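Local coordinates for phosphogluconate dehydrogenase NAD-binding putative C-terminal domain-containing protein (Sinorhizobium meliloti, PDB 4EZB) that is of unknown function but is probably an oxidoreductase with a Rossmann-type nucleotide-binding domain, at residues A35-R46 against V151-P159; A108-D119 against A134-G145. All coordinates share one frame; numbering follows the deposited sequence.

Interaction 1 (A35-R46 against V151-P159)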
loop_
_atom_site.group_PDB
_atom_site.type_symbol
_atom_site.label_atom_id
_atom_site.label_comp_id
_atom_site.label_asym_id
_atom_site.label_seq_id
_atom_site.Cartn_x
_atom_site.Cartn_y
_atom_site.Cartn_z
ATOM N N ALA A 35 11.183 -15.979 26.078
ATOM C CA ALA A 35 10.046 -16.582 25.367
ATOM C C ALA A 35 9.771 -18.016 25.816
ATOM O O ALA A 35 8.619 -18.346 26.126
ATOM C CB ALA A 35 10.237 -16.512 23.853
ATOM N N ALA A 36 10.822 -18.848 25.855
ATOM C CA ALA A 36 10.718 -20.220 26.353
ATOM C C ALA A 36 10.317 -20.264 27.811
ATOM O O ALA A 36 9.609 -21.181 28.219
ATOM C CB ALA A 36 12.009 -20.988 26.147
ATOM N N GLN A 37 10.775 -19.280 28.592
ATOM C CA GLN A 37 10.458 -19.210 30.029
ATOM C C GLN A 37 8.988 -18.878 30.311
ATOM O O GLN A 37 8.310 -19.614 31.042
ATOM C CB GLN A 37 11.394 -18.241 30.750
ATOM C CG GLN A 37 12.692 -18.899 31.198
ATOM C CD GLN A 37 13.754 -17.898 31.620
ATOM O OE1 GLN A 37 13.454 -16.755 31.978
ATOM N NE2 GLN A 37 15.008 -18.326 31.582
ATOM N N SER A 38 8.498 -17.790 29.713
ATOM C CA SER A 38 7.073 -17.444 29.774
ATOM C C SER A 38 6.156 -18.563 29.266
ATOM O O SER A 38 5.146 -18.852 29.899
ATOM C CB SER A 38 6.790 -16.150 29.024
ATOM O OG SER A 38 7.559 -16.094 27.843
ATOM N N ILE A 39 6.502 -19.202 28.144
ATOM C CA ILE A 39 5.707 -20.347 27.684
ATOM C C ILE A 39 5.685 -21.446 28.748
ATOM O O ILE A 39 4.611 -21.903 29.154
ATOM C CB ILE A 39 6.162 -20.915 26.315
ATOM C CG1 ILE A 39 5.733 -19.972 25.189
ATOM C CG2 ILE A 39 5.556 -22.297 26.081
ATOM C CD1 ILE A 39 6.423 -20.235 23.864
ATOM N N ALA A 40 6.867 -21.855 29.203
ATOM C CA ALA A 40 6.975 -22.919 30.210
ATOM C C ALA A 40 6.356 -22.473 31.525
ATOM O O ALA A 40 5.859 -23.295 32.299
ATOM C CB ALA A 40 8.424 -23.322 30.418
ATOM N N GLY A 41 6.387 -21.161 31.755
ATOM C CA GLY A 41 5.706 -20.537 32.892
ATOM C C GLY A 41 4.243 -20.926 32.984
ATOM O O GLY A 41 3.831 -21.577 33.949
ATOM N N GLY A 42 3.474 -20.548 31.962
ATOM C CA GLY A 42 2.033 -20.833 31.892
ATOM C C GLY A 42 1.638 -22.304 31.855
ATOM O O GLY A 42 0.494 -22.650 32.141
ATOM N N LEU A 43 2.578 -23.171 31.506
ATOM C CA LEU A 43 2.333 -24.612 31.468
ATOM C C LEU A 43 2.719 -25.295 32.776
ATOM O O LEU A 43 2.139 -26.325 33.139
ATOM C CB LEU A 43 3.144 -25.250 30.336
ATOM C CG LEU A 43 2.549 -25.632 28.977
ATOM C CD1 LEU A 43 1.916 -24.444 28.281
ATOM C CD2 LEU A 43 3.654 -26.225 28.115
ATOM N N GLY A 44 3.705 -24.708 33.459
ATOM C CA GLY A 44 4.407 -25.332 34.587
ATOM C C GLY A 44 3.602 -25.651 35.833
ATOM O O GLY A 44 3.746 -26.736 36.411
ATOM N N GLY A 45 2.763 -24.706 36.252
ATOM C CA GLY A 45 1.935 -24.876 37.446
ATOM C C GLY A 45 0.897 -25.976 37.312
ATOM O O GLY A 45 0.560 -26.648 38.298
ATOM N N ARG A 46 0.401 -26.164 36.088
ATOM C CA ARG A 46 -0.613 -27.177 35.805
ATOM C C ARG A 46 -0.022 -28.577 35.828
ATOM O O ARG A 46 -0.757 -29.552 35.942
ATOM C CB ARG A 46 -1.282 -26.965 34.433
ATOM C CG ARG A 46 -1.360 -25.536 33.920
ATOM C CD ARG A 46 -2.211 -24.640 34.804
ATOM N NE ARG A 46 -2.006 -23.227 34.488
ATOM C CZ ARG A 46 -0.979 -22.491 34.915
ATOM N NH1 ARG A 46 -0.893 -21.216 34.559
ATOM N NH2 ARG A 46 -0.035 -23.021 35.689
ATOM N N VAL A 151 5.865 -12.789 23.153
ATOM C CA VAL A 151 5.488 -13.899 24.039
ATOM C C VAL A 151 5.137 -13.469 25.478
ATOM O O VAL A 151 4.103 -13.918 26.009
ATOM C CB VAL A 151 6.540 -15.039 24.007
ATOM C CG1 VAL A 151 6.037 -16.245 24.776
ATOM C CG2 VAL A 151 6.851 -15.433 22.568
ATOM N N PRO A 152 5.982 -12.599 26.106
ATOM C CA PRO A 152 5.685 -12.079 27.446
ATOM C C PRO A 152 4.203 -11.725 27.722
ATOM O O PRO A 152 3.647 -12.242 28.688
ATOM C CB PRO A 152 6.600 -10.849 27.551
ATOM C CG PRO A 152 7.802 -11.230 26.762
ATOM C CD PRO A 152 7.322 -12.147 25.655
ATOM N N PRO A 153 3.556 -10.894 26.874
ATOM C CA PRO A 153 2.166 -10.542 27.235
ATOM C C PRO A 153 1.138 -11.684 27.127
ATOM O O PRO A 153 -0.001 -11.502 27.560
ATOM C CB PRO A 153 1.809 -9.408 26.252
ATOM C CG PRO A 153 3.108 -8.957 25.654
ATOM C CD PRO A 153 3.997 -10.171 25.662
ATOM N N TYR A 154 1.534 -12.837 26.572
ATOM C CA TYR A 154 0.599 -13.951 26.327
ATOM C C TYR A 154 0.992 -15.271 26.968
ATOM O O TYR A 154 0.133 -16.127 27.202
ATOM C CB TYR A 154 0.421 -14.182 24.830
ATOM C CG TYR A 154 -0.209 -13.027 24.111
ATOM C CD1 TYR A 154 -1.586 -12.996 23.882
ATOM C CD2 TYR A 154 0.569 -11.958 23.656
ATOM C CE1 TYR A 154 -2.172 -11.932 23.219
ATOM C CE2 TYR A 154 -0.006 -10.890 22.990
ATOM C CZ TYR A 154 -1.378 -10.884 22.775
ATOM O OH TYR A 154 -1.957 -9.827 22.115
ATOM N N ALA A 155 2.290 -15.443 27.217
ATOM C CA ALA A 155 2.841 -16.723 27.676
ATOM C C ALA A 155 2.470 -17.888 26.755
ATOM O O ALA A 155 2.687 -17.812 25.555
ATOM C CB ALA A 155 2.449 -17.003 29.118
ATOM N N GLU A 156 1.886 -18.947 27.306
ATOM C CA GLU A 156 1.617 -20.172 26.540
ATOM C C GLU A 156 0.432 -20.096 25.547
ATOM O O GLU A 156 0.161 -21.061 24.813
ATOM C CB GLU A 156 1.422 -21.348 27.496
ATOM C CG GLU A 156 0.015 -21.481 28.060
ATOM C CD GLU A 156 -0.262 -20.576 29.246
ATOM O OE1 GLU A 156 0.213 -19.421 29.278
ATOM O OE2 GLU A 156 -0.990 -21.023 30.150
ATOM N N LYS A 157 -0.262 -18.961 25.536
ATOM C CA LYS A 157 -1.420 -18.771 24.675
ATOM C C LYS A 157 -1.105 -17.791 23.554
ATOM O O LYS A 157 -1.987 -17.353 22.809
ATOM C CB LYS A 157 -2.615 -18.294 25.502
ATOM C CG LYS A 157 -2.931 -19.218 26.663
ATOM C CD LYS A 157 -4.406 -19.185 27.000
ATOM C CE LYS A 157 -4.698 -20.014 28.236
ATOM N NZ LYS A 157 -4.275 -21.437 28.118
ATOM N N VAL A 158 0.166 -17.435 23.456
ATOM C CA VAL A 158 0.686 -16.706 22.313
ATOM C C VAL A 158 0.236 -17.440 21.039
ATOM O O VAL A 158 0.302 -18.701 20.974
ATOM C CB VAL A 158 2.229 -16.577 22.434
ATOM C CG1 VAL A 158 2.933 -17.937 22.346
ATOM C CG2 VAL A 158 2.800 -15.579 21.442
ATOM N N PRO A 159 -0.291 -16.678 20.060
ATOM C CA PRO A 159 -0.710 -17.294 18.791
ATOM C C PRO A 159 0.501 -17.866 18.041
ATOM O O PRO A 159 1.472 -17.144 17.755
ATOM C CB PRO A 159 -1.352 -16.131 18.012
ATOM C CG PRO A 159 -0.824 -14.876 18.660
ATOM C CD PRO A 159 -0.600 -15.231 20.110
#
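E156, in a short 3-10 turn of the loop 151-159, lies against the last turns of helix 34-44. Its CB touches both the carbonyl of I39, with O 3.6 Å from CB, and the methyl CD1 of L43. CG, held between the backbone N and the carbonyl carbon of its own residue (chi1 84°), stays beside the same L43 methyl. A bend at chi2 then carries the carboxylate over G42: OE1 faces G42 CA at 3.5 Å, and a side chain on that glycine would run into this oxygen. OE2 comes within 3.0 Å of G42 O, an approach of two acceptors and not a hydrogen bond. At the other end of the loop, V151 wedges its two methyls against the helix: CG2 is 3.8 Å from A35 CB, while CG1 meets S38 OG at 3.4 Å and I39 CG1 at 3.8 Å. Between them A155 CB touches S38 O at 3.4 Å. S38 OG itself bonds back to the helix at E34 O. No hydrogen bond crosses the contact, which rests on close fit; nearby K157 NZ, in a long salt bridge to OE2, and the poorly ordered R46 probably offset the carboxylate's charge beside the carbonyl.

Interaction 2 (A108-D119 against A134-G145)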
loop_
_atom_site.group_PDB
_atom_site.type_symbol
_atom_site.label_atom_id
_atom_site.label_comp_id
_atom_site.label_asym_id
_atom_site.label_seq_id
_atom_site.Cartn_x
_atom_site.Cartn_y
_atom_site.Cartn_z
ATOM N N ALA A 108 18.602 -33.795 15.632
ATOM C CA ALA A 108 18.137 -34.822 14.691
ATOM C C ALA A 108 18.439 -36.265 15.129
ATOM O O ALA A 108 17.529 -37.105 15.131
ATOM C CB ALA A 108 18.641 -34.539 13.269
ATOM N N PRO A 109 19.695 -36.560 15.538
ATOM C CA PRO A 109 19.969 -37.962 15.899
ATOM C C PRO A 109 19.273 -38.404 17.165
ATOM O O PRO A 109 19.138 -39.598 17.380
ATOM C CB PRO A 109 21.490 -37.991 16.129
ATOM C CG PRO A 109 22.008 -36.692 15.574
ATOM C CD PRO A 109 20.885 -35.719 15.765
ATOM N N HIS A 110 18.806 -37.476 17.986
ATOM C CA HIS A 110 18.322 -37.858 19.312
ATOM C C HIS A 110 16.826 -38.020 19.431
ATOM O O HIS A 110 16.334 -38.584 20.407
ATOM C CB HIS A 110 18.852 -36.906 20.383
ATOM C CG HIS A 110 20.338 -36.855 20.415
ATOM N ND1 HIS A 110 21.051 -35.725 20.076
ATOM C CD2 HIS A 110 21.251 -37.818 20.670
ATOM C CE1 HIS A 110 22.342 -35.983 20.162
ATOM N NE2 HIS A 110 22.489 -37.246 20.519
ATOM N N LEU A 111 16.109 -37.533 18.433
ATOM C CA LEU A 111 14.665 -37.648 18.421
ATOM C C LEU A 111 14.258 -39.088 18.210
ATOM O O LEU A 111 14.849 -39.794 17.393
ATOM C CB LEU A 111 14.068 -36.755 17.315
ATOM C CG LEU A 111 13.776 -35.274 17.602
ATOM C CD1 LEU A 111 14.980 -34.590 18.189
ATOM C CD2 LEU A 111 13.411 -34.555 16.320
ATOM N N SER A 112 13.251 -39.518 18.959
ATOM C CA SER A 112 12.558 -40.766 18.683
ATOM C C SER A 112 11.743 -40.632 17.409
ATOM O O SER A 112 11.402 -39.518 16.999
ATOM C CB SER A 112 11.611 -41.095 19.826
ATOM O OG SER A 112 10.444 -41.716 19.310
ATOM N N ASP A 113 11.387 -41.760 16.801
ATOM C CA ASP A 113 10.622 -41.710 15.554
ATOM C C ASP A 113 9.145 -41.312 15.702
ATOM O O ASP A 113 8.463 -41.091 14.703
ATOM C CB ASP A 113 10.784 -42.994 14.722
ATOM C CG ASP A 113 10.267 -44.227 15.430
ATOM O OD1 ASP A 113 10.629 -44.444 16.610
ATOM O OD2 ASP A 113 9.515 -44.995 14.790
ATOM N N GLU A 114 8.648 -41.206 16.927
ATOM C CA GLU A 114 7.314 -40.642 17.110
ATOM C C GLU A 114 7.361 -39.130 17.389
ATOM O O GLU A 114 6.356 -38.427 17.229
ATOM C CB GLU A 114 6.539 -41.402 18.196
ATOM C CG GLU A 114 5.725 -42.567 17.638
ATOM C CD GLU A 114 5.587 -43.753 18.588
ATOM O OE1 GLU A 114 6.476 -43.961 19.446
ATOM O OE2 GLU A 114 4.588 -44.497 18.458
ATOM N N ALA A 115 8.535 -38.634 17.766
ATOM C CA ALA A 115 8.659 -37.264 18.259
ATOM C C ALA A 115 8.474 -36.211 17.161
ATOM O O ALA A 115 8.806 -36.443 16.006
ATOM C CB ALA A 115 9.997 -37.075 18.942
ATOM N N VAL A 116 7.944 -35.057 17.550
ATOM C CA VAL A 116 7.807 -33.918 16.650
ATOM C C VAL A 116 8.717 -32.765 17.121
ATOM O O VAL A 116 8.656 -32.366 18.274
ATOM C CB VAL A 116 6.331 -33.458 16.556
ATOM C CG1 VAL A 116 6.197 -32.312 15.567
ATOM C CG2 VAL A 116 5.420 -34.612 16.140
ATOM N N PHE A 117 9.594 -32.296 16.239
ATOM C CA PHE A 117 10.415 -31.102 16.445
ATOM C C PHE A 117 9.634 -29.945 15.833
ATOM O O PHE A 117 9.333 -29.978 14.622
ATOM C CB PHE A 117 11.720 -31.305 15.680
ATOM C CG PHE A 117 12.764 -30.237 15.912
ATOM C CD1 PHE A 117 13.684 -30.360 16.954
ATOM C CD2 PHE A 117 12.859 -29.146 15.051
ATOM C CE1 PHE A 117 14.681 -29.397 17.149
ATOM C CE2 PHE A 117 13.841 -28.182 15.227
ATOM C CZ PHE A 117 14.759 -28.309 16.285
ATOM N N ILE A 118 9.250 -28.961 16.651
ATOM C CA ILE A 118 8.567 -27.789 16.144
ATOM C C ILE A 118 9.537 -26.621 16.170
ATOM O O ILE A 118 10.061 -26.233 17.220
ATOM C CB ILE A 118 7.289 -27.414 16.952
ATOM C CG1 ILE A 118 6.358 -28.610 17.148
ATOM C CG2 ILE A 118 6.532 -26.285 16.261
ATOM C CD1 ILE A 118 5.118 -28.264 17.961
ATOM N N ASP A 119 9.808 -26.064 15.005
ATOM C CA ASP A 119 10.772 -24.991 14.931
ATOM C C ASP A 119 10.022 -23.696 15.097
ATOM O O ASP A 119 9.237 -23.345 14.237
ATOM C CB ASP A 119 11.490 -25.009 13.590
ATOM C CG ASP A 119 12.637 -24.022 13.547
ATOM O OD1 ASP A 119 13.811 -24.497 13.567
ATOM O OD2 ASP A 119 12.366 -22.781 13.520
ATOM N N ALA A 134 17.644 -31.156 8.104
ATOM C CA ALA A 134 18.464 -31.712 9.191
ATOM C C ALA A 134 17.686 -32.777 10.010
ATOM O O ALA A 134 18.136 -33.923 10.147
ATOM C CB ALA A 134 18.965 -30.597 10.098
ATOM N N ILE A 135 16.510 -32.392 10.519
ATOM C CA ILE A 135 15.601 -33.296 11.238
ATOM C C ILE A 135 15.354 -34.587 10.455
ATOM O O ILE A 135 15.263 -35.664 11.050
ATOM C CB ILE A 135 14.244 -32.591 11.588
ATOM C CG1 ILE A 135 14.449 -31.385 12.540
ATOM C CG2 ILE A 135 13.200 -33.565 12.161
ATOM C CD1 ILE A 135 15.067 -31.758 13.890
ATOM N N ALA A 136 15.241 -34.473 9.128
ATOM C CA ALA A 136 14.943 -35.625 8.277
ATOM C C ALA A 136 16.100 -36.625 8.210
ATOM O O ALA A 136 15.889 -37.771 7.855
ATOM C CB ALA A 136 14.552 -35.187 6.873
ATOM N N THR A 137 17.313 -36.186 8.549
ATOM C CA THR A 137 18.462 -37.090 8.583
ATOM C C THR A 137 18.421 -38.014 9.808
ATOM O O THR A 137 19.301 -38.853 9.984
ATOM C CB THR A 137 19.799 -36.333 8.528
ATOM O OG1 THR A 137 20.069 -35.718 9.798
ATOM C CG2 THR A 137 19.769 -35.267 7.463
ATOM N N GLY A 138 17.395 -37.868 10.638
ATOM C CA GLY A 138 17.190 -38.731 11.794
ATOM C C GLY A 138 15.816 -39.351 11.687
ATOM O O GLY A 138 15.273 -39.450 10.592
ATOM N N LYS A 139 15.228 -39.717 12.824
ATOM C CA LYS A 139 13.959 -40.460 12.848
ATOM C C LYS A 139 12.717 -39.616 13.161
ATOM O O LYS A 139 11.581 -40.041 12.936
ATOM C CB LYS A 139 14.050 -41.587 13.880
ATOM C CG LYS A 139 15.316 -42.430 13.795
ATOM C CD LYS A 139 15.454 -43.373 14.985
ATOM C CE LYS A 139 14.361 -44.436 14.972
ATOM N NZ LYS A 139 14.180 -45.034 13.615
ATOM N N GLY A 140 12.925 -38.428 13.703
ATOM C CA GLY A 140 11.809 -37.588 14.124
ATOM C C GLY A 140 11.100 -36.863 13.003
ATOM O O GLY A 140 11.600 -36.782 11.884
ATOM N N SER A 141 9.919 -36.338 13.330
ATOM C CA SER A 141 9.117 -35.513 12.432
ATOM C C SER A 141 9.405 -34.030 12.678
ATOM O O SER A 141 9.809 -33.654 13.770
ATOM C CB SER A 141 7.620 -35.766 12.688
ATOM O OG SER A 141 7.256 -37.114 12.441
ATOM N N PHE A 142 9.160 -33.202 11.669
ATOM C CA PHE A 142 9.384 -31.769 11.747
ATOM C C PHE A 142 8.056 -31.039 11.531
ATOM O O PHE A 142 7.316 -31.396 10.640
ATOM C CB PHE A 142 10.395 -31.335 10.673
ATOM C CG PHE A 142 10.639 -29.831 10.630
ATOM C CD1 PHE A 142 11.585 -29.248 11.450
ATOM C CD2 PHE A 142 9.911 -29.018 9.761
ATOM C CE1 PHE A 142 11.825 -27.867 11.394
ATOM C CE2 PHE A 142 10.124 -27.635 9.707
ATOM C CZ PHE A 142 11.081 -27.059 10.529
ATOM N N VAL A 143 7.730 -30.053 12.369
ATOM C CA VAL A 143 6.578 -29.198 12.091
ATOM C C VAL A 143 7.122 -27.776 12.098
ATOM O O VAL A 143 7.887 -27.400 12.966
ATOM C CB VAL A 143 5.419 -29.356 13.113
ATOM C CG1 VAL A 143 4.415 -28.224 12.984
ATOM C CG2 VAL A 143 4.691 -30.696 12.924
ATOM N N GLU A 144 6.732 -26.973 11.135
ATOM C CA GLU A 144 7.235 -25.610 11.147
ATOM C C GLU A 144 6.268 -24.684 11.874
ATOM O O GLU A 144 5.094 -24.651 11.539
ATOM C CB GLU A 144 7.430 -25.147 9.708
ATOM C CG GLU A 144 7.739 -23.659 9.651
ATOM C CD GLU A 144 6.875 -22.915 8.676
ATOM O OE1 GLU A 144 7.200 -21.752 8.405
ATOM O OE2 GLU A 144 5.892 -23.480 8.173
ATOM N N GLY A 145 6.748 -23.928 12.859
ATOM C CA GLY A 145 5.887 -22.947 13.521
ATOM C C GLY A 145 6.324 -21.506 13.325
ATOM O O GLY A 145 7.493 -21.215 12.986
HETATM O O HOH W 1 15.152 -36.665 13.704
HETATM O O HOH W 2 16.303 -39.608 15.408
#
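With CG anti to the backbone N (chi1 -173°), the ring of F117 is laid against I135; chi1 of I135 directs CG1 toward the ring and its chi2 (-61°) sets CD1 over it. CD1 of I135 stands over one face of the ring, 3.6 Å from its centroid and 18° off the normal, a CH-pi contact. F117 CD2 also meets CD1 of the F142 ring at 3.8 Å, and F142 CE1 goes on to touch D119 CB. An alanine in place of F117 is likely to leave the I135 methyl without the ring face it rests on and F142 CD1 without its neighbour. These contacts help pack helix 125-136 on the sheet, with V103 and A107 of helix 100-107 also on F117, in a beta-alpha-beta crossover whose parallel strands 116-119 and 141-147 pair in register from V116 with S141 to D119 with E144. Five backbone bonds join them, from S141 N to A115 O through G145 N to D119 O; the straightest, F117 N to S141 O, is 2.8 Å long. On the opposite face V116 CG1 and V143 CG2 press together at 3.4 Å, tighter than usual, beside V170 of helix 167-175. Where the strands begin, two waters bridge the segments: one donates to A108 O and I135 O and accepts from G140 N, the other donates to A108 O and L111 O and accepts from K139 N. D119 reaches past the pairing to a salt bridge with K128, while S141 OG takes a bond from R166.

Overall arrangement
Interactions 1 and 2 lie in the same alpha/beta domain, their centres 23 Å apart and their nearest atoms about 8 Å apart without touching. Strand 141-147 connects them: it pairs with strand 116-119 in interaction 2, and the chain then runs on into the loop that meets helix 34-44 in interaction 1. That helix packs on strand 26-30 through F29 and I27, and strand 90-93 separates strand 26-30 from strand 116-119 in the sheet. The GxGxxA-like pattern G31, G33 and A36 runs from before helix 34-44 into its first turn, consistent with a Rossmann-type dinucleotide site; interaction 1 would lie beside it, and the strands of interaction 2 come nearer it at their C-terminal ends.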